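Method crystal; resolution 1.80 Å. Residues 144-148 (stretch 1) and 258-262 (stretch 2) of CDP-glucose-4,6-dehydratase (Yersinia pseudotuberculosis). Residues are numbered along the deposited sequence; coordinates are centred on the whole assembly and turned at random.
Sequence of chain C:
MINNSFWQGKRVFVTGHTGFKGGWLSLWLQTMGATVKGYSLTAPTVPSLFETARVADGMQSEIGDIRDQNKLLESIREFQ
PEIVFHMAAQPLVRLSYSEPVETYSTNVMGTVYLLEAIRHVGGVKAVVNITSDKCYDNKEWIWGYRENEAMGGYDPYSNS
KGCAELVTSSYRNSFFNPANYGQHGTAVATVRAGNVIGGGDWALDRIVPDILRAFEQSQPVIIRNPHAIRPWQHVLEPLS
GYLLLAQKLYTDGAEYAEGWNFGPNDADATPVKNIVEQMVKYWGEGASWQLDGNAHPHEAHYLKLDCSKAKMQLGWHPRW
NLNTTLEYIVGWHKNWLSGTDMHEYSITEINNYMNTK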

ATOM      1  N   GLY C 144      12.471  -4.216   6.579  1.00 13.73           N
ATOM      2  CA  GLY C 144      11.890  -5.107   7.566  1.00 16.19           C
ATOM      3  C   GLY C 144      10.381  -4.978   7.507  1.00 15.83           C
ATOM      4  O   GLY C 144       9.849  -3.873   7.377  1.00 14.81           O
ATOM      5  N   TYR C 145       9.682  -6.102   7.606  1.00 14.25           N
ATOM      6  CA  TYR C 145       8.230  -6.095   7.541  1.00 15.19           C
ATOM      7  C   TYR C 145       7.545  -5.525   8.768  1.00 15.04           C
ATOM      8  O   TYR C 145       7.995  -5.710   9.895  1.00 16.54           O
ATOM      9  CB  TYR C 145       7.707  -7.506   7.270  1.00 17.40           C
ATOM     10  CG  TYR C 145       8.082  -7.987   5.892  1.00 16.30           C
ATOM     11  CD1 TYR C 145       9.309  -8.603   5.654  1.00 17.95           C
ATOM     12  CD2 TYR C 145       7.247  -7.737   4.805  1.00 16.66           C
ATOM     13  CE1 TYR C 145       9.698  -8.953   4.354  1.00 19.05           C
ATOM     14  CE2 TYR C 145       7.620  -8.078   3.514  1.00 17.89           C
ATOM     15  CZ  TYR C 145       8.845  -8.681   3.292  1.00 18.76           C
ATOM     16  OH  TYR C 145       9.206  -8.990   2.003  1.00 17.92           O
ATOM     17  N   ARG C 146       6.445  -4.825   8.526  1.00 14.77           N
ATOM     18  CA  ARG C 146       5.669  -4.216   9.593  1.00 17.31           C
ATOM     19  C   ARG C 146       4.456  -5.123   9.813  1.00 18.18           C
ATOM     20  O   ARG C 146       4.013  -5.799   8.888  1.00 17.29           O
ATOM     21  CB  ARG C 146       5.312  -2.781   9.175  1.00 20.79           C
ATOM     22  CG  ARG C 146       6.585  -2.052   8.679  1.00 22.90           C
ATOM     23  CD  ARG C 146       6.516  -0.531   8.502  1.00 29.36           C
ATOM     24  NE  ARG C 146       5.720  -0.104   7.366  1.00 27.44           N
ATOM     25  CZ  ARG C 146       5.986   0.955   6.599  1.00 25.69           C
ATOM     26  NH1 ARG C 146       7.048   1.721   6.819  1.00 27.46           N
ATOM     27  NH2 ARG C 146       5.159   1.262   5.615  1.00 21.55           N
ATOM     28  N   GLU C 147       3.936  -5.159  11.035  1.00 16.10           N
ATOM     29  CA  GLU C 147       2.819  -6.048  11.352  1.00 18.68           C
ATOM     30  C   GLU C 147       1.543  -5.904  10.536  1.00 18.62           C
ATOM     31  O   GLU C 147       0.755  -6.847  10.456  1.00 17.98           O
ATOM     32  CB  GLU C 147       2.479  -5.961  12.848  1.00 18.53           C
ATOM     33  CG  GLU C 147       3.534  -6.577  13.757  1.00 18.23           C
ATOM     34  CD  GLU C 147       4.594  -5.585  14.202  1.00 16.62           C
ATOM     35  OE1 GLU C 147       4.682  -4.482  13.616  1.00 14.95           O
ATOM     36  OE2 GLU C 147       5.345  -5.918  15.141  1.00 17.06           O
ATOM     37  N   ASN C 148       1.340  -4.742   9.921  1.00 17.82           N
ATOM     38  CA  ASN C 148       0.139  -4.503   9.129  1.00 20.42           C
ATOM     39  C   ASN C 148       0.266  -4.920   7.661  1.00 17.97           C
ATOM     40  O   ASN C 148      -0.647  -4.680   6.875  1.00 19.81           O
ATOM     41  CB  ASN C 148      -0.246  -3.017   9.202  1.00 21.65           C
ATOM     42  CG  ASN C 148       0.727  -2.115   8.455  1.00 24.16           C
ATOM     43  OD1 ASN C 148       1.850  -2.508   8.141  1.00 24.78           O
ATOM     44  ND2 ASN C 148       0.297  -0.887   8.179  1.00 26.24           N
ATOM     45  N   GLU C 258      -3.078  -8.695  19.152  1.00 19.32           N
ATOM     46  CA  GLU C 258      -2.760  -8.446  17.748  1.00 21.16           C
ATOM     47  C   GLU C 258      -1.504  -9.235  17.394  1.00 18.29           C
ATOM     48  O   GLU C 258      -1.099 -10.133  18.132  1.00 17.23           O
ATOM     49  CB  GLU C 258      -2.479  -6.957  17.511  1.00 24.06           C
ATOM     50  CG  GLU C 258      -3.196  -6.012  18.453  1.00 30.95           C
ATOM     51  CD  GLU C 258      -2.883  -4.556  18.174  1.00 32.63           C
ATOM     52  OE1 GLU C 258      -1.699  -4.238  17.918  1.00 30.36           O
ATOM     53  OE2 GLU C 258      -3.819  -3.731  18.219  1.00 34.57           O
ATOM     54  N   GLY C 259      -0.889  -8.889  16.264  1.00 17.29           N
ATOM     55  CA  GLY C 259       0.327  -9.565  15.839  1.00 14.05           C
ATOM     56  C   GLY C 259       1.552  -8.775  16.272  1.00 15.62           C
ATOM     57  O   GLY C 259       1.523  -7.541  16.275  1.00 16.47           O
ATOM     58  N   TRP C 260       2.635  -9.472  16.614  1.00 14.80           N
ATOM     59  CA  TRP C 260       3.853  -8.815  17.085  1.00 15.74           C
ATOM     60  C   TRP C 260       5.156  -9.394  16.539  1.00 17.02           C
ATOM     61  O   TRP C 260       5.371 -10.602  16.589  1.00 16.31           O
ATOM     62  CB  TRP C 260       3.927  -8.881  18.615  1.00 16.05           C
ATOM     63  CG  TRP C 260       2.749  -8.299  19.316  1.00 16.99           C
ATOM     64  CD1 TRP C 260       1.531  -8.886  19.504  1.00 17.26           C
ATOM     65  CD2 TRP C 260       2.665  -6.997  19.903  1.00 17.09           C
ATOM     66  NE1 TRP C 260       0.691  -8.029  20.173  1.00 17.57           N
ATOM     67  CE2 TRP C 260       1.361  -6.861  20.430  1.00 18.71           C
ATOM     68  CE3 TRP C 260       3.565  -5.930  20.033  1.00 19.21           C
ATOM     69  CZ2 TRP C 260       0.931  -5.696  21.080  1.00 17.81           C
ATOM     70  CZ3 TRP C 260       3.140  -4.768  20.681  1.00 20.32           C
ATOM     71  CH2 TRP C 260       1.829  -4.664  21.196  1.00 19.45           C
ATOM     72  N   ASN C 261       6.028  -8.513  16.054  1.00 14.65           N
ATOM     73  CA  ASN C 261       7.339  -8.890  15.524  1.00 17.84           C
ATOM     74  C   ASN C 261       8.406  -8.847  16.620  1.00 17.92           C
ATOM     75  O   ASN C 261       8.439  -7.917  17.427  1.00 17.39           O
ATOM     76  CB  ASN C 261       7.806  -7.899  14.452  1.00 15.90           C
ATOM     77  CG  ASN C 261       7.078  -8.041  13.132  1.00 16.76           C
ATOM     78  OD1 ASN C 261       7.146  -7.142  12.294  1.00 22.09           O
ATOM     79  ND2 ASN C 261       6.405  -9.159  12.925  1.00 15.89           N
ATOM     80  N   PHE C 262       9.294  -9.834  16.626  1.00 16.94           N
ATOM     81  CA  PHE C 262      10.407  -9.850  17.569  1.00 18.47           C
ATOM     82  C   PHE C 262      11.659 -10.233  16.795  1.00 20.48           C
ATOM     83  O   PHE C 262      11.691 -11.247  16.091  1.00 20.25           O
ATOM     84  CB  PHE C 262      10.170 -10.827  18.730  1.00 18.76           C
ATOM     85  CG  PHE C 262       9.060 -10.409  19.659  1.00 16.12           C
ATOM     86  CD1 PHE C 262       7.803 -10.987  19.560  1.00 14.92           C
ATOM     87  CD2 PHE C 262       9.271  -9.425  20.625  1.00 18.08           C
ATOM     88  CE1 PHE C 262       6.767 -10.601  20.408  1.00 16.52           C
ATOM     89  CE2 PHE C 262       8.238  -9.027  21.481  1.00 16.10           C
ATOM     90  CZ  PHE C 262       6.990  -9.615  21.373  1.00 16.54           C
TER
HETATM   91  O   HOH W   1       7.286  -5.348  16.972  1.00 16.40           O

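A carboxylate can stand in for a strand partner by offering an oxygen to a backbone amide. The contact between residues 144-148 and 258-262 of this dehydratase illustrates the principle on a small scale, for it buries just 193 Å² and rests largely on two side chains, Glu147 and Asn261.

Stretch 1 has no regular secondary structure here, whereas Gly259, Trp260 and Asn261 lie in a strand. The backbones come nearest at Glu147 and Gly259, whose CA atoms are 6.2 Å apart, and Glu147 directs its CA-to-CB bond toward the strand. With chi1 in the m well (-70°) and chi2 at 91°, between wells, the side chain bends so that its carboxylate reaches along the strand to Asn261. There OE2 of Glu147 accepts a hydrogen bond from N of Asn261 at 2.8 Å, with an N-H...O angle of 152°. The unusual chi2 thus accompanies a well-formed bond. On its way the chain passes close to the glycine: CG of Glu147 lies 3.4 Å from O of Gly259, and an ideal CB on Gly259 would fall 4.6 Å from that CG.

The same carboxylate oxygen also meets solvent. Water 1 lies 2.7 Å from OE2 of Glu147 and 2.9 Å from O of Asn261, so the oxygen that takes the amide of Asn261 directly also comes within one water of its carbonyl.

Asn261, also m at chi1 (-74°), points toward stretch 1 and carries its terminal amide to the backbone of Tyr145. The modelled OD1 of Asn261 lies 2.9 Å from O of Tyr145, but the amide is probably turned over, so the bonding there remains open.

The CA-to-CB bond of Trp260 points away, as strand alternation would lead one to expect, and so does that of Arg146, whose NH1 and NH2 are hydrogen-bonded elsewhere in the structure.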